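Local coordinates for peptidoglycan-binding domain 1 (Burkholderia, PDB 5NM7), which probably degrades bacterial cell-wall peptidoglycan as a modular phage endolysin, joining a putative peptidoglycan-binding domain to a lysozyme-like N-acetylmuramidase catalytic domain, at residues R73-D79 with V205-L211; A83-L87 with V215-L219. All coordinates share one frame. Residues are numbered along the deposited sequence.

Interaction 1 of 2, residues R73-D79 with V205-L211; sequences RHLTDAD and VSEAEQL. With GLY (glycine), chain E.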
ATOM      1  N   ARG A  73      13.455  -3.262   3.166  1.00 24.65           N
ATOM      2  CA  ARG A  73      12.421  -3.246   2.082  1.00 26.50           C
ATOM      3  C   ARG A  73      11.209  -2.396   2.459  1.00 22.85           C
ATOM      4  O   ARG A  73      10.351  -2.116   1.590  1.00 22.67           O
ATOM      5  CB  ARG A  73      11.917  -4.654   1.791  1.00 29.57           C
ATOM      6  CG  ARG A  73      12.949  -5.540   1.100  1.00 37.01           C
ATOM      7  CD  ARG A  73      12.448  -6.971   0.966  1.00 41.47           C
ATOM      8  NE  ARG A  73      12.623  -7.706   2.218  1.00 48.79           N
ATOM      9  CZ  ARG A  73      11.773  -8.597   2.751  1.00 54.82           C
ATOM     10  NH1 ARG A  73      10.593  -8.895   2.200  1.00 55.05           N
ATOM     11  NH2 ARG A  73      12.108  -9.193   3.898  1.00 58.47           N
ATOM     12  N   HIS A  74      11.058  -2.078   3.742  1.00 19.48           N
ATOM     13  CA  HIS A  74       9.838  -1.365   4.182  1.00 19.32           C
ATOM     14  C   HIS A  74       9.919   0.118   3.945  1.00 18.86           C
ATOM     15  O   HIS A  74      10.960   0.751   4.049  1.00 19.08           O
ATOM     16  CB  HIS A  74       9.535  -1.666   5.651  1.00 21.10           C
ATOM     17  CG  HIS A  74       9.139  -3.085   5.864  1.00 20.84           C
ATOM     18  ND1 HIS A  74       9.038  -3.657   7.111  1.00 24.69           N
ATOM     19  CD2 HIS A  74       8.808  -4.054   4.975  1.00 21.58           C
ATOM     20  CE1 HIS A  74       8.650  -4.916   6.981  1.00 23.29           C
ATOM     21  NE2 HIS A  74       8.494  -5.178   5.698  1.00 24.23           N
ATOM     22  N   LEU A  75       8.748   0.683   3.650  1.00 18.29           N
ATOM     23  CA  LEU A  75       8.625   2.102   3.448  1.00 19.98           C
ATOM     24  C   LEU A  75       8.968   2.866   4.710  1.00 18.66           C
ATOM     25  O   LEU A  75       8.668   2.424   5.819  1.00 19.54           O
ATOM     26  CB  LEU A  75       7.171   2.424   3.031  1.00 20.29           C
ATOM     27  CG  LEU A  75       6.931   3.641   2.177  1.00 21.23           C
ATOM     28  CD1 LEU A  75       7.585   3.458   0.803  1.00 20.24           C
ATOM     29  CD2 LEU A  75       5.444   3.916   2.042  1.00 22.06           C
ATOM     30  N   THR A  76       9.596   4.022   4.536  1.00 20.34           N
ATOM     31  CA  THR A  76       9.907   4.961   5.634  1.00 22.04           C
ATOM     32  C   THR A  76       9.159   6.297   5.496  1.00 22.53           C
ATOM     33  O   THR A  76       8.670   6.616   4.424  1.00 20.48           O
ATOM     34  CB  THR A  76      11.412   5.241   5.670  1.00 23.19           C
ATOM     35  OG1 THR A  76      11.771   6.090   4.562  1.00 23.82           O
ATOM     36  CG2 THR A  76      12.251   3.938   5.598  1.00 24.47           C
ATOM     37  N   ASP A  77       9.137   7.100   6.562  1.00 21.68           N
ATOM     38  CA  ASP A  77       8.624   8.480   6.509  1.00 23.49           C
ATOM     39  C   ASP A  77       9.257   9.278   5.389  1.00 21.69           C
ATOM     40  O   ASP A  77       8.569  10.032   4.684  1.00 21.85           O
ATOM     41  CB  ASP A  77       8.914   9.264   7.799  1.00 27.36           C
ATOM     42  CG  ASP A  77       7.837   9.141   8.807  1.00 32.23           C
ATOM     43  OD1 ASP A  77       6.731   8.630   8.483  1.00 27.70           O
ATOM     44  OD2 ASP A  77       8.105   9.573   9.961  1.00 38.76           O
ATOM     45  N   ALA A  78      10.573   9.109   5.231  1.00 22.40           N
ATOM     46  CA  ALA A  78      11.317   9.854   4.229  1.00 21.46           C
ATOM     47  C   ALA A  78      10.850   9.514   2.824  1.00 20.22           C
ATOM     48  O   ALA A  78      10.844  10.395   1.953  1.00 21.64           O
ATOM     49  CB  ALA A  78      12.813   9.622   4.344  1.00 22.93           C
ATOM     50  N   ASP A  79      10.481   8.259   2.577  1.00 18.65           N
ATOM     51  CA  ASP A  79       9.885   7.914   1.289  1.00 17.63           C
ATOM     52  C   ASP A  79       8.590   8.677   1.041  1.00 18.30           C
ATOM     53  O   ASP A  79       8.319   9.061  -0.104  1.00 18.34           O
ATOM     54  CB  ASP A  79       9.602   6.420   1.168  1.00 17.49           C
ATOM     55  CG  ASP A  79      10.850   5.577   1.258  1.00 19.40           C
ATOM     56  OD1 ASP A  79      11.880   5.945   0.604  1.00 19.55           O
ATOM     57  OD2 ASP A  79      10.797   4.555   1.982  1.00 20.27           O
ATOM     58  N   VAL A 205      12.077  -5.142  -5.339  1.00 20.85           N
ATOM     59  CA  VAL A 205      13.172  -4.569  -4.588  1.00 22.39           C
ATOM     60  C   VAL A 205      12.711  -4.028  -3.245  1.00 22.31           C
ATOM     61  O   VAL A 205      13.271  -4.352  -2.194  1.00 22.20           O
ATOM     62  CB  VAL A 205      13.873  -3.452  -5.388  1.00 23.78           C
ATOM     63  CG1 VAL A 205      14.871  -2.664  -4.532  1.00 22.59           C
ATOM     64  CG2 VAL A 205      14.581  -4.058  -6.598  1.00 25.68           C
ATOM     65  N   SER A 206      11.682  -3.179  -3.240  1.00 21.07           N
ATOM     66  CA  SER A 206      11.323  -2.510  -1.995  1.00 20.19           C
ATOM     67  C   SER A 206       9.958  -1.859  -2.090  1.00 17.40           C
ATOM     68  O   SER A 206       9.429  -1.652  -3.193  1.00 16.88           O
ATOM     69  CB  SER A 206      12.312  -1.417  -1.657  1.00 19.95           C
ATOM     70  OG  SER A 206      12.252  -0.361  -2.613  1.00 21.66           O
ATOM     71  N   GLU A 207       9.414  -1.543  -0.917  1.00 17.82           N
ATOM     72  CA  GLU A 207       8.142  -0.801  -0.873  1.00 18.42           C
ATOM     73  C   GLU A 207       8.321   0.603  -1.442  1.00 19.13           C
ATOM     74  O   GLU A 207       7.383   1.161  -2.028  1.00 18.71           O
ATOM     75  CB  GLU A 207       7.614  -0.715   0.534  1.00 18.01           C
ATOM     76  CG  GLU A 207       7.074  -2.055   0.993  1.00 18.49           C
ATOM     77  CD  GLU A 207       6.453  -2.008   2.378  1.00 17.85           C
ATOM     78  OE1 GLU A 207       6.520  -0.935   3.017  1.00 19.24           O
ATOM     79  OE2 GLU A 207       5.908  -3.057   2.798  1.00 18.60           O
ATOM     80  N   ALA A 208       9.505   1.176  -1.274  1.00 18.66           N
ATOM     81  CA  ALA A 208       9.806   2.466  -1.903  1.00 18.74           C
ATOM     82  C   ALA A 208       9.602   2.443  -3.422  1.00 19.79           C
ATOM     83  O   ALA A 208       9.042   3.373  -3.985  1.00 19.61           O
ATOM     84  CB  ALA A 208      11.215   2.915  -1.539  1.00 20.37           C
ATOM     85  N   GLU A 209      10.048   1.363  -4.087  1.00 18.53           N
ATOM     86  CA  GLU A 209       9.818   1.224  -5.508  1.00 19.79           C
ATOM     87  C   GLU A 209       8.341   1.052  -5.827  1.00 18.20           C
ATOM     88  O   GLU A 209       7.857   1.553  -6.829  1.00 17.94           O
ATOM     89  CB  GLU A 209      10.622   0.062  -6.103  1.00 22.08           C
ATOM     90  CG  GLU A 209      12.118   0.328  -6.129  1.00 23.96           C
ATOM     91  CD  GLU A 209      12.510   1.443  -7.119  1.00 29.40           C
ATOM     92  OE1 GLU A 209      11.801   1.622  -8.119  1.00 29.15           O
ATOM     93  OE2 GLU A 209      13.539   2.134  -6.929  1.00 36.88           O
ATOM     94  N   GLN A 210       7.629   0.360  -4.952  1.00 15.60           N
ATOM     95  CA  GLN A 210       6.197   0.149  -5.123  1.00 16.41           C
ATOM     96  C   GLN A 210       5.437   1.468  -4.988  1.00 15.58           C
ATOM     97  O   GLN A 210       4.503   1.711  -5.744  1.00 17.23           O
ATOM     98  CB  GLN A 210       5.727  -0.856  -4.107  1.00 15.90           C
ATOM     99  CG  GLN A 210       6.343  -2.209  -4.356  1.00 16.99           C
ATOM    100  CD  GLN A 210       5.970  -3.208  -3.283  1.00 17.49           C
ATOM    101  OE1 GLN A 210       5.182  -2.916  -2.395  1.00 15.96           O
ATOM    102  NE2 GLN A 210       6.506  -4.409  -3.400  1.00 16.67           N
ATOM    103  N   LEU A 211       5.848   2.286  -4.035  1.00 16.43           N
ATOM    104  CA  LEU A 211       5.304   3.662  -3.892  1.00 15.85           C
ATOM    105  C   LEU A 211       5.661   4.519  -5.113  1.00 16.95           C
ATOM    106  O   LEU A 211       4.840   5.315  -5.549  1.00 17.64           O
ATOM    107  CB  LEU A 211       5.823   4.355  -2.660  1.00 16.49           C
ATOM    108  CG  LEU A 211       5.433   5.829  -2.404  1.00 17.42           C
ATOM    109  CD1 LEU A 211       3.932   6.001  -2.275  1.00 17.21           C
ATOM    110  CD2 LEU A 211       6.138   6.328  -1.170  1.00 18.80           C
TER
HETATM  111  N   GLY E 303       8.880   8.657  -5.013  1.00 33.47           N
HETATM  112  CA  GLY E 303       8.391   7.658  -4.001  1.00 37.15           C
HETATM  113  C   GLY E 303       9.502   6.777  -3.486  1.00 37.57           C
HETATM  114  O   GLY E 303      10.631   7.008  -3.904  1.00 44.30           O
HETATM  115  OXT GLY E 303       9.331   5.865  -2.645  1.00 32.09           O
HETATM  116  O   HOH W   1      11.487   0.737   0.861  1.00 25.79           O
HETATM  117  O   HOH W   2       6.440   0.645   6.048  1.00 22.73           O
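One glutamate, Glu207, is bonded to the loop 73-76 through both its backbone and its side chain, at the first turn of its own helix. Its N donates to Arg73 O (2.7 Å, N-H...O angle 167°), and its carboxylate returns to the same loop, where OE1 accepts from Leu75 N (2.8 Å, also 167°). Two backbone groups, two residues apart, are thus held by one residue. Arg73 O sits where it takes up an N-H of the first helical turn, which has no acceptor from a preceding turn. A water bonded to Ala208 N at 2.9 Å extends this pattern, with a weak bond from the water to Arg73 O (3.2 Å).

Both helices have their own caps as well. Ser206 OG accepts from Glu209 N (3.2 Å) at the N-cap of helix 207-219. Thr76 and Asp79 form a capping box: Asp79 N gives to Thr76 OG1 (3.2 Å) and Thr76 N to Asp79 OD2 (2.9 Å), while Asp79 OD1 forms a salt bridge with Arg82. Beside the hydrogen bonds, Leu75 (chi1 t) inserts CD1 between the helices, 3.8 Å from Leu211 CD2 and 4.4 Å from Ala208 CB. Asp79, Ala208 and Leu211 line one wall of the bound glycine's pocket, its OXT 2.8 Å from Ala208 O and 3.5 Å from Leu211 CD2.

Glu207 OE1 also pairs with Lys60, and OE2 accepts from Gly106 N. A buried carboxylate with this many donors has its charge well compensated, consistent with a firmly held junction between loop 73-76 and the start of helix 207-219.

Interaction 2 of 2, residues A83-L87 with V215-L219; sequences AADRL and VRFVL. With GLY (glycine), chain E.
Build two alpha-helical segments, 83-87 and 215-219, with phi/psi near -60/-40 except Leu87, which ends helix 77-87 at -87/-16. They run nearly parallel, axes 10.3 Å apart at closest approach, crossing at -19°. Set the register by Ala83 and Val215, whose CA atoms lie 6.5 Å apart. Val215 (chi1 t) is the central bump: CG2 meets Ala83 CB at 3.7 Å, CG1 meets Arg86 CB at 3.7 Å, and Leu87 CD2 approaches CG1 at 4.0 Å. Conversely, Leu87 (m, t) sends CD2 into the hollow between Val215, Val218 and Leu219, 4.0 Å from Val218 CG1 and from Leu219 CG. Curl Arg86 through three m torsions, so that Val215 CG1 lies over one guanidinium face; its NH1 pairs with Glu212, which also bonds the bound glycine. This is side-by-side packing of near-parallel helices, with Ala83 and Arg86 lining the glycine pocket. Without hydrogen bonds across the segments, cohesion rests on apolar side-chain fit, bordered by the arginine's charge.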
ATOM      1  N   ALA A  83       7.728  11.269  -1.978  1.00 18.09           N
ATOM      2  CA  ALA A  83       6.526  11.163  -2.782  1.00 19.24           C
ATOM      3  C   ALA A  83       5.738  12.474  -2.800  1.00 19.17           C
ATOM      4  O   ALA A  83       5.256  12.894  -3.866  1.00 18.59           O
ATOM      5  CB  ALA A  83       5.657   9.989  -2.321  1.00 19.51           C
ATOM      6  N   ALA A  84       5.639  13.145  -1.650  1.00 18.80           N
ATOM      7  CA  ALA A  84       4.958  14.446  -1.580  1.00 20.41           C
ATOM      8  C   ALA A  84       5.635  15.479  -2.478  1.00 21.64           C
ATOM      9  O   ALA A  84       4.982  16.227  -3.209  1.00 22.20           O
ATOM     10  CB  ALA A  84       4.900  14.960  -0.145  1.00 21.38           C
ATOM     11  N   ASP A  85       6.959  15.491  -2.448  1.00 22.30           N
ATOM     12  CA  ASP A  85       7.731  16.350  -3.356  1.00 23.50           C
ATOM     13  C   ASP A  85       7.524  16.013  -4.818  1.00 23.10           C
ATOM     14  O   ASP A  85       7.338  16.927  -5.648  1.00 26.04           O
ATOM     15  CB  ASP A  85       9.201  16.301  -3.008  1.00 27.12           C
ATOM     16  CG  ASP A  85       9.499  16.854  -1.603  1.00 31.08           C
ATOM     17  OD1 ASP A  85       8.655  17.580  -1.031  1.00 36.96           O
ATOM     18  OD2 ASP A  85      10.581  16.568  -1.088  1.00 35.84           O
ATOM     19  N   ARG A  86       7.560  14.721  -5.156  1.00 20.05           N
ATOM     20  CA  ARG A  86       7.318  14.296  -6.518  1.00 21.97           C
ATOM     21  C   ARG A  86       5.963  14.715  -7.059  1.00 21.93           C
ATOM     22  O   ARG A  86       5.829  15.041  -8.254  1.00 22.74           O
ATOM     23  CB  ARG A  86       7.475  12.776  -6.674  1.00 24.31           C
ATOM     24  CG  ARG A  86       8.884  12.282  -6.574  1.00 28.51           C
ATOM     25  CD  ARG A  86       9.631  12.605  -7.865  1.00 29.77           C
ATOM     26  NE  ARG A  86       8.972  12.020  -9.020  1.00 34.57           N
ATOM     27  CZ  ARG A  86       9.004  10.733  -9.286  1.00 30.19           C
ATOM     28  NH1 ARG A  86       9.695   9.943  -8.490  1.00 35.13           N
ATOM     29  NH2 ARG A  86       8.391  10.245 -10.354  1.00 27.74           N
ATOM     30  N   LEU A  87       4.945  14.612  -6.207  1.00 20.92           N
ATOM     31  CA  LEU A  87       3.567  14.890  -6.592  1.00 20.72           C
ATOM     32  C   LEU A  87       3.163  16.346  -6.454  1.00 21.46           C
ATOM     33  O   LEU A  87       2.135  16.731  -7.011  1.00 21.28           O
ATOM     34  CB  LEU A  87       2.605  14.030  -5.750  1.00 18.88           C
ATOM     35  CG  LEU A  87       2.707  12.520  -5.979  1.00 17.71           C
ATOM     36  CD1 LEU A  87       2.036  11.794  -4.845  1.00 17.44           C
ATOM     37  CD2 LEU A  87       2.068  12.137  -7.275  1.00 19.72           C
ATOM     38  N   VAL A 215       3.292   6.794  -7.390  1.00 15.46           N
ATOM     39  CA  VAL A 215       3.566   8.208  -7.718  1.00 16.11           C
ATOM     40  C   VAL A 215       3.484   8.405  -9.230  1.00 16.87           C
ATOM     41  O   VAL A 215       2.805   9.328  -9.722  1.00 17.21           O
ATOM     42  CB  VAL A 215       4.929   8.637  -7.177  1.00 16.63           C
ATOM     43  CG1 VAL A 215       5.389   9.953  -7.765  1.00 17.48           C
ATOM     44  CG2 VAL A 215       4.864   8.732  -5.658  1.00 16.00           C
ATOM     45  N   ARG A 216       4.171   7.547  -9.977  1.00 16.11           N
ATOM     46  CA  ARG A 216       4.120   7.664 -11.451  1.00 15.77           C
ATOM     47  C   ARG A 216       2.715   7.494 -11.996  1.00 16.94           C
ATOM     48  O   ARG A 216       2.339   8.190 -12.950  1.00 16.91           O
ATOM     49  CB  ARG A 216       5.086   6.701 -12.113  1.00 17.28           C
ATOM     50  CG  ARG A 216       6.551   6.965 -11.762  1.00 17.36           C
ATOM     51  CD  ARG A 216       7.392   5.869 -12.388  1.00 18.94           C
ATOM     52  NE  ARG A 216       8.813   5.987 -12.067  1.00 20.36           N
ATOM     53  CZ  ARG A 216       9.799   5.412 -12.774  1.00 21.77           C
ATOM     54  NH1 ARG A 216       9.535   4.708 -13.866  1.00 21.52           N
ATOM     55  NH2 ARG A 216      11.071   5.564 -12.376  1.00 21.75           N
ATOM     56  N   PHE A 217       1.951   6.563 -11.420  1.00 16.61           N
ATOM     57  CA  PHE A 217       0.590   6.270 -11.821  1.00 16.48           C
ATOM     58  C   PHE A 217      -0.283   7.497 -11.675  1.00 16.33           C
ATOM     59  O   PHE A 217      -1.032   7.854 -12.598  1.00 16.89           O
ATOM     60  CB  PHE A 217       0.030   5.135 -10.994  1.00 17.10           C
ATOM     61  CG  PHE A 217      -1.376   4.772 -11.319  1.00 17.71           C
ATOM     62  CD1 PHE A 217      -2.397   5.163 -10.481  1.00 20.44           C
ATOM     63  CD2 PHE A 217      -1.692   3.986 -12.422  1.00 19.56           C
ATOM     64  CE1 PHE A 217      -3.690   4.795 -10.771  1.00 21.64           C
ATOM     65  CE2 PHE A 217      -2.987   3.620 -12.724  1.00 22.20           C
ATOM     66  CZ  PHE A 217      -4.010   4.037 -11.879  1.00 21.87           C
ATOM     67  N   VAL A 218      -0.128   8.162 -10.547  1.00 15.66           N
ATOM     68  CA  VAL A 218      -0.902   9.377 -10.273  1.00 17.30           C
ATOM     69  C   VAL A 218      -0.450  10.505 -11.199  1.00 17.55           C
ATOM     70  O   VAL A 218      -1.296  11.218 -11.764  1.00 16.45           O
ATOM     71  CB  VAL A 218      -0.844   9.781  -8.813  1.00 17.72           C
ATOM     72  CG1 VAL A 218      -1.610  11.066  -8.578  1.00 18.59           C
ATOM     73  CG2 VAL A 218      -1.473   8.678  -7.950  1.00 18.99           C
ATOM     74  N   LEU A 219       0.855  10.657 -11.366  1.00 15.94           N
ATOM     75  CA  LEU A 219       1.395  11.673 -12.273  1.00 17.49           C
ATOM     76  C   LEU A 219       0.894  11.507 -13.700  1.00 17.64           C
ATOM     77  O   LEU A 219       0.742  12.509 -14.424  1.00 19.72           O
ATOM     78  CB  LEU A 219       2.915  11.711 -12.231  1.00 17.77           C
ATOM     79  CG  LEU A 219       3.595  12.287 -10.990  1.00 17.48           C
ATOM     80  CD1 LEU A 219       5.086  12.081 -10.997  1.00 19.56           C
ATOM     81  CD2 LEU A 219       3.269  13.760 -10.794  1.00 19.41           C
TER
HETATM   82  N   GLY E 303       8.880   8.657  -5.013  1.00 33.47           N
HETATM   83  CA  GLY E 303       8.391   7.658  -4.001  1.00 37.15           C
HETATM   84  C   GLY E 303       9.502   6.777  -3.486  1.00 37.57           C
HETATM   85  O   GLY E 303      10.631   7.008  -3.904  1.00 44.30           O
HETATM   86  OXT GLY E 303       9.331   5.865  -2.645  1.00 32.09           O

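How the interactions relate
From the N terminus the chain first meets 73-79, which leads into helix 77-87. It wanders through 125 residues after 73-79, including the small three-stranded antiparallel sheet, before 205-211 closes the loop of interaction 1. Interaction 2 closes a loop of 127 residues, from 83-87 to 215-219. Because the order is 73-79, 83-87, 205-211, 215-219, the loops cross rather than nest, as expected of two helices paired in parallel. Interaction 1 joins their N-terminal ends and interaction 2 their C-terminal parts. The contact centres are about 13 Å apart, yet Leu211 CD2 reaches Ala83 CB at 3.9 Å, and both contacts border the same glycine.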